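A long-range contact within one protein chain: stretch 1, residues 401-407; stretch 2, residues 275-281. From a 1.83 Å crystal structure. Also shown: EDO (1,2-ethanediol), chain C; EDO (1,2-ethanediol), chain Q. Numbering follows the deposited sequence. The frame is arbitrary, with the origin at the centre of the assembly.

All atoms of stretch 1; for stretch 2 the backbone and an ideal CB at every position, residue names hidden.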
ATOM      1  N   ASN A 401       9.703   2.983 -26.508  1.00 28.57           N
ATOM      2  CA  ASN A 401      10.990   2.867 -27.177  1.00 30.79           C
ATOM      3  C   ASN A 401      11.568   4.277 -27.381  1.00 29.06           C
ATOM      4  O   ASN A 401      11.044   5.017 -28.223  1.00 29.37           O
ATOM      5  CB  ASN A 401      10.838   2.188 -28.540  1.00 32.16           C
ATOM      6  CG  ASN A 401      12.148   2.046 -29.285  1.00 36.16           C
ATOM      7  OD1 ASN A 401      13.208   2.433 -28.796  1.00 39.02           O
ATOM      8  ND2 ASN A 401      12.083   1.495 -30.485  1.00 48.55           N
ATOM      9  N   TRP A 402      12.559   4.642 -26.562  1.00 28.96           N
ATOM     10  CA  TRP A 402      13.129   5.992 -26.566  1.00 33.86           C
ATOM     11  C   TRP A 402      14.290   6.092 -27.564  1.00 38.45           C
ATOM     12  O   TRP A 402      14.844   7.175 -27.761  1.00 32.79           O
ATOM     13  CB  TRP A 402      13.568   6.402 -25.159  1.00 29.78           C
ATOM     14  CG  TRP A 402      12.417   6.739 -24.268  1.00 28.40           C
ATOM     15  CD1 TRP A 402      11.965   6.018 -23.198  1.00 31.81           C
ATOM     16  CD2 TRP A 402      11.528   7.852 -24.416  1.00 29.04           C
ATOM     17  NE1 TRP A 402      10.863   6.630 -22.657  1.00 32.12           N
ATOM     18  CE2 TRP A 402      10.551   7.734 -23.407  1.00 30.50           C
ATOM     19  CE3 TRP A 402      11.505   8.974 -25.256  1.00 29.75           C
ATOM     20  CZ2 TRP A 402       9.588   8.717 -23.199  1.00 32.77           C
ATOM     21  CZ3 TRP A 402      10.548   9.937 -25.049  1.00 28.91           C
ATOM     22  CH2 TRP A 402       9.595   9.802 -24.038  1.00 30.07           C
ATOM     23  N   GLY A 403      14.652   4.970 -28.195  1.00 36.70           N
ATOM     24  CA  GLY A 403      15.721   4.979 -29.191  1.00 34.85           C
ATOM     25  C   GLY A 403      17.100   5.062 -28.544  1.00 33.38           C
ATOM     26  O   GLY A 403      17.255   4.980 -27.326  1.00 33.77           O
ATOM     27  N   PRO A 404      18.178   5.137 -29.350  1.00 36.10           N
ATOM     28  CA  PRO A 404      19.525   5.177 -28.796  1.00 39.61           C
ATOM     29  C   PRO A 404      19.842   6.527 -28.123  1.00 39.81           C
ATOM     30  O   PRO A 404      19.202   7.547 -28.407  1.00 40.11           O
ATOM     31  CB  PRO A 404      20.413   4.922 -30.021  1.00 44.52           C
ATOM     32  CG  PRO A 404      19.586   5.355 -31.217  1.00 43.11           C
ATOM     33  CD  PRO A 404      18.129   5.282 -30.812  1.00 43.27           C
ATOM     34  N   LYS A 405      20.762   6.479 -27.160  1.00 36.65           N
ATOM     35  CA  LYS A 405      21.259   7.627 -26.472  1.00 38.60           C
ATOM     36  C   LYS A 405      22.274   8.350 -27.350  1.00 44.76           C
ATOM     37  O   LYS A 405      23.319   7.799 -27.658  1.00 40.13           O
ATOM     38  CB  LYS A 405      21.930   7.184 -25.180  1.00 39.21           C
ATOM     39  CG  LYS A 405      22.446   8.310 -24.299  1.00 43.79           C
ATOM     40  CD  LYS A 405      23.408   7.805 -23.256  1.00 51.90           C
ATOM     41  CE  LYS A 405      23.326   8.564 -21.955  1.00 68.00           C
ATOM     42  NZ  LYS A 405      23.937   7.801 -20.841  1.00 91.16           N
ATOM     43  N   PRO A 406      22.059   9.631 -27.707  1.00 38.82           N
ATOM     44  CA  PRO A 406      23.052  10.359 -28.491  1.00 35.25           C
ATOM     45  C   PRO A 406      24.302  10.612 -27.647  1.00 36.41           C
ATOM     46  O   PRO A 406      24.228  10.805 -26.432  1.00 38.83           O
ATOM     47  CB  PRO A 406      22.362  11.662 -28.917  1.00 40.01           C
ATOM     48  CG  PRO A 406      21.104  11.765 -28.067  1.00 39.90           C
ATOM     49  CD  PRO A 406      20.819  10.391 -27.497  1.00 40.10           C
ATOM     50  N   GLU A 407      25.463  10.558 -28.297  1.00 34.50           N
ATOM     51  CA  GLU A 407      26.687  10.950 -27.671  1.00 32.97           C
ATOM     52  C   GLU A 407      26.582  12.434 -27.280  1.00 29.76           C
ATOM     53  O   GLU A 407      25.952  13.212 -27.980  1.00 34.12           O
ATOM     54  CB  GLU A 407      27.852  10.726 -28.636  1.00 48.33           C
ATOM     55  CG  GLU A 407      29.138  10.384 -27.923  1.00 67.51           C
ATOM     56  CD  GLU A 407      30.360  10.514 -28.812  1.00 85.48           C
ATOM     57  OE1 GLU A 407      30.222  10.263 -30.027  1.00 66.69           O
ATOM     58  OE2 GLU A 407      31.414  10.959 -28.307  1.00 78.00           O
ATOM     59  N   UNK A 275       7.736   7.653 -16.053  1.00 23.82           N
ATOM     60  CA  UNK A 275       8.681   8.638 -16.551  1.00 25.71           C
ATOM     61  C   UNK A 275       8.303   8.973 -17.996  1.00 29.48           C
ATOM     62  O   UNK A 275       8.315   8.114 -18.858  1.00 26.13           O
ATOM     63  CB  UNK A 275      10.119   8.124 -16.456  1.00 25.71           C
ATOM     64  N   UNK A 276       7.960  10.234 -18.243  1.00 24.23           N
ATOM     65  CA  UNK A 276       7.473  10.664 -19.567  1.00 26.34           C
ATOM     66  C   UNK A 276       8.574  11.341 -20.397  1.00 28.25           C
ATOM     67  O   UNK A 276       8.300  11.967 -21.419  1.00 32.44           O
ATOM     68  CB  UNK A 276       6.292  11.623 -19.403  1.00 26.34           C
ATOM     69  N   UNK A 277       9.819  11.181 -19.962  1.00 26.69           N
ATOM     70  CA  UNK A 277      10.980  11.652 -20.690  1.00 26.42           C
ATOM     71  C   UNK A 277      11.872  10.451 -20.986  1.00 27.61           C
ATOM     72  O   UNK A 277      11.738   9.414 -20.335  1.00 26.72           O
ATOM     73  CB  UNK A 277      11.733  12.726 -19.902  1.00 26.42           C
ATOM     74  N   UNK A 278      12.865  10.573 -21.889  1.00 30.28           N
ATOM     75  CA  UNK A 278      13.709   9.435 -22.250  1.00 29.65           C
ATOM     76  C   UNK A 278      14.363   8.753 -21.042  1.00 30.47           C
ATOM     77  O   UNK A 278      14.971   9.407 -20.202  1.00 28.74           O
ATOM     78  CB  UNK A 278      14.797   9.896 -23.222  1.00 29.65           C
ATOM     79  N   UNK A 279      14.296   7.409 -21.009  1.00 29.10           N
ATOM     80  CA  UNK A 279      14.916   6.627 -19.957  1.00 30.37           C
ATOM     81  C   UNK A 279      16.428   6.856 -19.972  1.00 28.61           C
ATOM     82  O   UNK A 279      17.040   6.882 -18.912  1.00 35.50           O
ATOM     83  CB  UNK A 279      14.588   5.142 -20.121  1.00 30.37           C
ATOM     84  N   UNK A 280      16.992   7.159 -21.145  1.00 27.70           N
ATOM     85  CA  UNK A 280      18.439   7.385 -21.264  1.00 32.57           C
ATOM     86  C   UNK A 280      18.834   8.832 -20.925  1.00 36.10           C
ATOM     87  O   UNK A 280      20.023   9.131 -20.846  1.00 30.84           O
ATOM     88  CB  UNK A 280      18.902   7.045 -22.682  1.00 32.57           C
ATOM     89  N   UNK A 281      17.849   9.723 -20.758  1.00 31.12           N
ATOM     90  CA  UNK A 281      18.142  11.159 -20.524  1.00 30.45           C
ATOM     91  C   UNK A 281      18.813  11.366 -19.182  1.00 30.66           C
ATOM     92  O   UNK A 281      18.522  10.644 -18.220  1.00 32.56           O
ATOM     93  CB  UNK A 281      16.861  11.994 -20.590  1.00 30.45           C
TER
HETATM   94  C1  EDO C 825       6.956   4.228 -16.696  1.00 60.96           C
HETATM   95  O1  EDO C 825       8.142   4.920 -17.057  1.00 35.17           O
HETATM   96  C2  EDO C 825       6.676   3.347 -17.889  1.00 62.14           C
HETATM   97  O2  EDO C 825       7.430   3.998 -18.918  1.00 54.45           O
HETATM   98  C1  EDO Q 814      25.597  13.996 -31.422  1.00 63.22           C
HETATM   99  O1  EDO Q 814      26.706  13.642 -30.602  1.00 56.67           O
HETATM  100  C2  EDO Q 814      25.727  13.332 -32.782  1.00 63.42           C
HETATM  101  O2  EDO Q 814      25.086  12.055 -32.733  1.00 82.86           O

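Position 275 has its CA-to-CB bond sideways to stretch 1, and the ideal CB finds nothing of that stretch within 5.5 Å, so stretch 1 sets no preference. The residue is Leu275; its O lies 2.8 Å from a water that accepts a hydrogen bond from Trp402 NE1, also at 2.8 Å.

At 276 and 277 the CB points away from stretch 1, and side chains of many kinds would suit. What meets stretch 1 here is backbone, which lies close to the far end of the Trp402 indole. The residues are Leu276, whose O lies 3.6 Å from Trp402 CH2, and Ser277, whose C lies 3.6 Å from Trp402 CZ2. The Ser277 hydroxyl is hydrogen-bonded elsewhere in the structure.

Position 278 is laid over the Trp402 ring: its ideal CB is 4.0 Å from Trp402 CE3. A flat aromatic surface favours compact apolar groups, and phi of -54° with psi of 134° admits proline among several others. A turn also begins here, and proline is common at the start of such turns. The residue is Pro278. Its CA sits 3.6 Å from the centroid of the five-membered ring of Trp402, nearly along the ring normal, a CH-pi contact, while CG packs 3.7 Å from Trp402 CE3.

At 279 the CB points sideways, 4.1 Å from Trp402 CD1, and the angles (-62°/-29°) suit the second position of a type I turn. A short polar residue such as Asp, Asn or Ser would fit; the backbone N of Trp402 is a donor too far for a short side chain to reach directly, but within reach through a water. Asp279 takes the place with chi1 in p, bringing CG 3.5 Å from Trp402 CD1. A water bridges the rest of the gap, donating to Asp279 OD2 (3.2 Å) and accepting from Trp402 N (2.8 Å).

Position 280 points toward stretch 1, its ideal CB 3.9 Å from Lys405 CB. Ahead lie the carbonyl of Trp402 and the apolar surface of Lys405 and Pro406, so a long or aromatic side chain would suit, best one that also carries a donor. Trp280 meets both demands: NE1 donates a nearly straight hydrogen bond to Trp402 O (3.0 Å), near the ring plane, leaving one face to Lys405 CA and Pro406 CD, both in CH-pi contact. Pro406 CD comes 3.4 Å from Trp280 CH2.

Position 281 points away from stretch 1 and closes the turn; a CB would be crowded by the O of residue 278, 3.2 Å away, which favours glycine. It is Gly281, whose N donates to Pro278 O at 2.9 Å.

Stretch 2 (275-281) LLSPDWG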
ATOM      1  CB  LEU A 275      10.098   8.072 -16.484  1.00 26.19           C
ATOM      2  CG  LEU A 275      11.169   9.018 -17.010  1.00 30.66           C
ATOM      3  CD1 LEU A 275      11.213  10.301 -16.186  1.00 29.90           C
ATOM      4  CD2 LEU A 275      12.524   8.339 -17.044  1.00 30.05           C
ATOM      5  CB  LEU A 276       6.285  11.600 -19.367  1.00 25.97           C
ATOM      6  CG  LEU A 276       5.013  10.932 -18.855  1.00 29.14           C
ATOM      7  CD1 LEU A 276       3.892  11.939 -18.749  1.00 30.76           C
ATOM      8  CD2 LEU A 276       4.595   9.769 -19.763  1.00 30.35           C
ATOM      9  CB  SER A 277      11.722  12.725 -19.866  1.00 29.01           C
ATOM     10  OG  SER A 277      10.864  13.816 -19.527  1.00 28.56           O
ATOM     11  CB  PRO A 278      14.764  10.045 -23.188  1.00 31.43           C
ATOM     12  CG  PRO A 278      14.089  11.261 -23.789  1.00 29.92           C
ATOM     13  CD  PRO A 278      13.112  11.747 -22.741  1.00 31.60           C
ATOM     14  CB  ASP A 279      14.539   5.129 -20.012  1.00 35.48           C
ATOM     15  CG  ASP A 279      14.576   4.473 -21.386  1.00 50.37           C
ATOM     16  OD1 ASP A 279      15.338   4.965 -22.251  1.00 45.86           O
ATOM     17  OD2 ASP A 279      13.853   3.452 -21.582  1.00 55.61           O
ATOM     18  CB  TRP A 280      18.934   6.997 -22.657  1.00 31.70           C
ATOM     19  CG  TRP A 280      18.196   7.613 -23.802  1.00 29.10           C
ATOM     20  CD1 TRP A 280      17.337   6.972 -24.654  1.00 29.76           C
ATOM     21  CD2 TRP A 280      18.312   8.963 -24.296  1.00 27.57           C
ATOM     22  NE1 TRP A 280      16.891   7.839 -25.612  1.00 31.65           N
ATOM     23  CE2 TRP A 280      17.493   9.058 -25.436  1.00 28.70           C
ATOM     24  CE3 TRP A 280      19.070  10.080 -23.919  1.00 30.37           C
ATOM     25  CZ2 TRP A 280      17.364  10.234 -26.167  1.00 32.84           C
ATOM     26  CZ3 TRP A 280      18.929  11.245 -24.630  1.00 28.74           C
ATOM     27  CH2 TRP A 280      18.105  11.319 -25.750  1.00 29.40           C
TER
HETATM   28  O   HOH W   1      10.358   6.594 -19.941  1.00 33.25           O
HETATM   29  O   HOH W   2      13.670   2.831 -24.671  1.00 40.44           O
HETATM   30  O   HOH W   3      21.806   7.695 -19.284  1.00 52.73           O
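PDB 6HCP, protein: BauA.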